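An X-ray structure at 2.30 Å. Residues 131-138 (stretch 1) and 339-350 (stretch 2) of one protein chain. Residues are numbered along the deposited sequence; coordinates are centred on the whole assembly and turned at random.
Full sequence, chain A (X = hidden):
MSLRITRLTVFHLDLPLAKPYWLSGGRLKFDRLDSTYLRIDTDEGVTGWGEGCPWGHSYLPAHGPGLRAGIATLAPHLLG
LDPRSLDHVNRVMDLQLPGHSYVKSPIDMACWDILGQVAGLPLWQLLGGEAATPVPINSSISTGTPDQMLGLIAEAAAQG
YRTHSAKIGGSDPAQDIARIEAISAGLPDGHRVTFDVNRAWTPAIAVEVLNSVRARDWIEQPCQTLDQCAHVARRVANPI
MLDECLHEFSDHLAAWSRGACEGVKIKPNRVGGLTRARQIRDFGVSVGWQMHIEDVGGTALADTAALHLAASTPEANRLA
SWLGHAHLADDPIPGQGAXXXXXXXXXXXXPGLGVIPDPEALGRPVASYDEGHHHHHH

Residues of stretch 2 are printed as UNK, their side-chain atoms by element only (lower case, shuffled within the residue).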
# COMPACT_ATOMS: atom_id res chain seq x y z
N ALA A 131 1.75 42.99 -3.90
CA ALA A 131 0.82 44.03 -4.31
C ALA A 131 -0.56 43.73 -3.74
O ALA A 131 -0.87 42.59 -3.42
CB ALA A 131 0.76 44.12 -5.83
N ALA A 132 -1.38 44.77 -3.63
CA ALA A 132 -2.82 44.61 -3.41
C ALA A 132 -3.49 44.12 -4.69
O ALA A 132 -4.16 44.89 -5.39
CB ALA A 132 -3.43 45.93 -2.93
N THR A 133 -3.30 42.84 -4.99
CA THR A 133 -3.77 42.23 -6.23
C THR A 133 -5.30 42.17 -6.22
O THR A 133 -5.89 41.70 -5.25
CB THR A 133 -3.17 40.81 -6.41
OG1 THR A 133 -1.74 40.90 -6.45
CG2 THR A 133 -3.66 40.16 -7.69
N PRO A 134 -5.94 42.71 -7.28
CA PRO A 134 -7.37 42.54 -7.49
C PRO A 134 -7.77 41.08 -7.72
O PRO A 134 -7.23 40.41 -8.60
CB PRO A 134 -7.66 43.39 -8.73
CG PRO A 134 -6.35 43.53 -9.42
CD PRO A 134 -5.32 43.53 -8.34
N VAL A 135 -8.69 40.59 -6.90
CA VAL A 135 -9.05 39.18 -6.87
C VAL A 135 -10.42 39.02 -7.52
O VAL A 135 -11.37 39.68 -7.10
CB VAL A 135 -9.05 38.62 -5.41
CG1 VAL A 135 -9.49 37.15 -5.38
CG2 VAL A 135 -7.66 38.76 -4.79
N PRO A 136 -10.53 38.14 -8.54
CA PRO A 136 -11.81 37.81 -9.16
C PRO A 136 -12.84 37.30 -8.15
O PRO A 136 -12.49 36.56 -7.22
CB PRO A 136 -11.45 36.71 -10.16
CG PRO A 136 -10.02 36.94 -10.47
CD PRO A 136 -9.42 37.40 -9.17
N ILE A 137 -14.09 37.72 -8.32
CA ILE A 137 -15.17 37.36 -7.43
C ILE A 137 -16.11 36.45 -8.20
O ILE A 137 -16.44 36.74 -9.34
CB ILE A 137 -15.94 38.63 -6.91
CG1 ILE A 137 -14.98 39.60 -6.20
CG2 ILE A 137 -17.10 38.25 -5.98
CD1 ILE A 137 -14.10 38.96 -5.12
N ASN A 138 -16.51 35.34 -7.59
CA ASN A 138 -17.47 34.45 -8.24
C ASN A 138 -18.95 34.73 -7.93
O ASN A 138 -19.29 35.16 -6.83
CB ASN A 138 -17.10 32.97 -8.07
CG ASN A 138 -17.31 32.46 -6.66
OD1 ASN A 138 -18.41 32.03 -6.30
ND2 ASN A 138 -16.26 32.51 -5.86
N UNK A 339 -14.59 45.59 -1.55
CA UNK A 339 -15.90 45.53 -2.21
C UNK A 339 -15.77 45.14 -3.68
O UNK A 339 -14.71 45.30 -4.29
n UNK A 339 -18.39 47.02 0.43
c UNK A 339 -19.17 47.15 1.50
n UNK A 339 -18.65 47.42 2.69
c UNK A 339 -16.94 47.14 0.44
c UNK A 339 -16.66 46.87 -2.09
c UNK A 339 -16.37 47.72 -0.85
n UNK A 339 -20.48 47.01 1.38
N UNK A 340 -16.86 44.64 -4.25
CA UNK A 340 -16.87 44.17 -5.62
C UNK A 340 -17.17 45.30 -6.60
O UNK A 340 -18.25 45.90 -6.57
c UNK A 340 -17.88 43.03 -5.80
c UNK A 340 -17.84 42.41 -7.19
n UNK A 340 -18.93 41.76 -7.57
o UNK A 340 -16.85 42.51 -7.91
N UNK A 341 -16.19 45.58 -7.46
CA UNK A 341 -16.40 46.44 -8.62
C UNK A 341 -16.06 45.73 -9.92
O UNK A 341 -14.89 45.40 -10.18
n UNK A 341 -13.77 49.64 -6.32
c UNK A 341 -13.64 49.07 -7.66
c UNK A 341 -14.29 47.69 -7.77
c UNK A 341 -14.76 50.44 -5.92
c UNK A 341 -15.64 47.77 -8.49
n UNK A 341 -15.74 50.78 -6.75
n UNK A 341 -14.77 50.89 -4.67
N UNK A 342 -17.10 45.47 -10.72
CA UNK A 342 -16.99 44.84 -12.05
C UNK A 342 -16.29 43.47 -12.04
O UNK A 342 -15.49 43.14 -12.92
o UNK A 342 -18.16 45.55 -14.66
c UNK A 342 -16.37 45.80 -13.08
c UNK A 342 -16.92 45.59 -14.48
o UNK A 342 -16.10 45.46 -15.42
N UNK A 343 -16.61 42.66 -11.02
CA UNK A 343 -16.14 41.29 -10.93
C UNK A 343 -14.81 41.11 -10.22
O UNK A 343 -14.28 40.00 -10.19
N UNK A 344 -14.28 42.19 -9.65
CA UNK A 344 -12.99 42.16 -8.95
C UNK A 344 -13.07 42.88 -7.60
O UNK A 344 -13.83 43.84 -7.45
c UNK A 344 -10.48 40.98 -10.78
c UNK A 344 -11.40 42.13 -11.08
c UNK A 344 -11.89 42.81 -9.80
c UNK A 344 -10.68 43.14 -11.97
N UNK A 345 -12.28 42.41 -6.63
CA UNK A 345 -12.14 43.09 -5.34
C UNK A 345 -10.68 43.21 -4.93
O UNK A 345 -9.90 42.28 -5.09
c UNK A 345 -12.94 42.38 -4.26
N UNK A 346 -10.33 44.38 -4.39
CA UNK A 346 -8.96 44.72 -4.03
C UNK A 346 -8.95 44.89 -2.52
O UNK A 346 -9.87 45.51 -1.98
c UNK A 346 -7.09 46.42 -4.41
c UNK A 346 -8.53 46.06 -4.72
o UNK A 346 -8.67 45.94 -6.14
N UNK A 347 -7.94 44.32 -1.83
CA UNK A 347 -7.82 44.60 -0.39
C UNK A 347 -7.28 46.01 -0.16
O UNK A 347 -6.60 46.54 -1.03
c UNK A 347 -6.82 43.54 0.08
c UNK A 347 -5.97 43.27 -1.11
c UNK A 347 -6.87 43.42 -2.31
N UNK A 348 -7.59 46.62 1.00
CA UNK A 348 -6.94 47.87 1.43
C UNK A 348 -5.42 47.76 1.58
O UNK A 348 -4.89 46.67 1.78
c UNK A 348 -8.89 47.42 2.74
c UNK A 348 -7.58 48.13 2.80
c UNK A 348 -8.63 46.19 1.95
N UNK A 349 -4.74 48.91 1.47
CA UNK A 349 -3.29 48.98 1.68
C UNK A 349 -2.90 49.75 2.94
O UNK A 349 -1.71 49.89 3.24
c UNK A 349 -2.61 49.57 0.45
o UNK A 349 -2.76 48.69 -0.65
N UNK A 350 -3.90 50.23 3.67
CA UNK A 350 -3.74 50.77 5.03
C UNK A 350 -3.10 49.72 5.95
O UNK A 350 -3.35 48.53 5.77
c UNK A 350 -5.10 51.20 5.57

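Position 339 has three carbons, a nitrogen, then a carbon bearing two more nitrogens. That guanidinium makes it Arg 339. Its CB points away from stretch 1, and its terminal nitrogens are hydrogen-bonded elsewhere in the structure.

Position 340 has two carbons, the second carrying one oxygen and one nitrogen: Asn 340. Its OD1 lies 3.9 Å from Ile 137 CG1 and accepts a weak hydrogen bond from the backbone N of position 343, at 3.1 Å, so a short polar side chain helps to hold the loop.

Position 341 repeats the pattern of 339, hence Arg 341; exposed and turned away, it can keep its charge in solvent. At 342, two carbons with two oxygens on the second give Asp 342, also exposed and beyond reach of stretch 1.

Position 343 has no side-chain atoms and is Gly 343. With phi/psi of 90/6°, a CB would be jammed against the carbonyl oxygen of Asp 342. Together, 341 to 344 form a type I' turn.

Position 344 has four carbons, forked at the second: Leu 344. One branch end, CD2, lies 4.1 Å from Pro 136 CD and 4.2 Å from Pro 134 CB, an apolar partner for two proline rings.

Position 345 has a single carbon, Ala 345. Its CB meets Ile 137 CD1 at 3.7 Å, a small group fitting a buried site on the same sheet face as Val 135.

At 346 one carbon carries an oxygen and a carbon: Thr 346. The fork sets methyl CG2 3.4 Å from Ala 132 O and leaves hydroxyl OG1 at an exposed position, 3.8 Å from Pro 134 CB.

At 347 three carbons close a ring onto the backbone nitrogen: Pro 347. Its CD sits 3.5 Å from Thr 133 O, and CG offers an apolar surface 4.1 Å from Ala 132 CB; no cross-strand bond here needs an N-H. The same ring at 348 gives Pro 348, its CB directed away, continuing the loop without contact.

Position 349, one carbon then one oxygen, is Ser 349; its OG, 3.6 Å from Ala 132 CB, suits an exposed edge. Position 350 has one carbon: Ala 350, exposed and unconstrained by stretch 1.

The contact is a short antiparallel pairing. Val 135 N donates to Ala 345 O at 2.8 Å, Ala 345 N to Val 135 O at 2.9 Å, and Ile 137 N to Gly 343 O at 3.0 Å. Pro 134 and Pro 136, lacking N-H, contribute CA-H...O contacts, and apolar side chains pack around this ladder.

Stretch 2, residues 339-350: RNRDGLATPPSA
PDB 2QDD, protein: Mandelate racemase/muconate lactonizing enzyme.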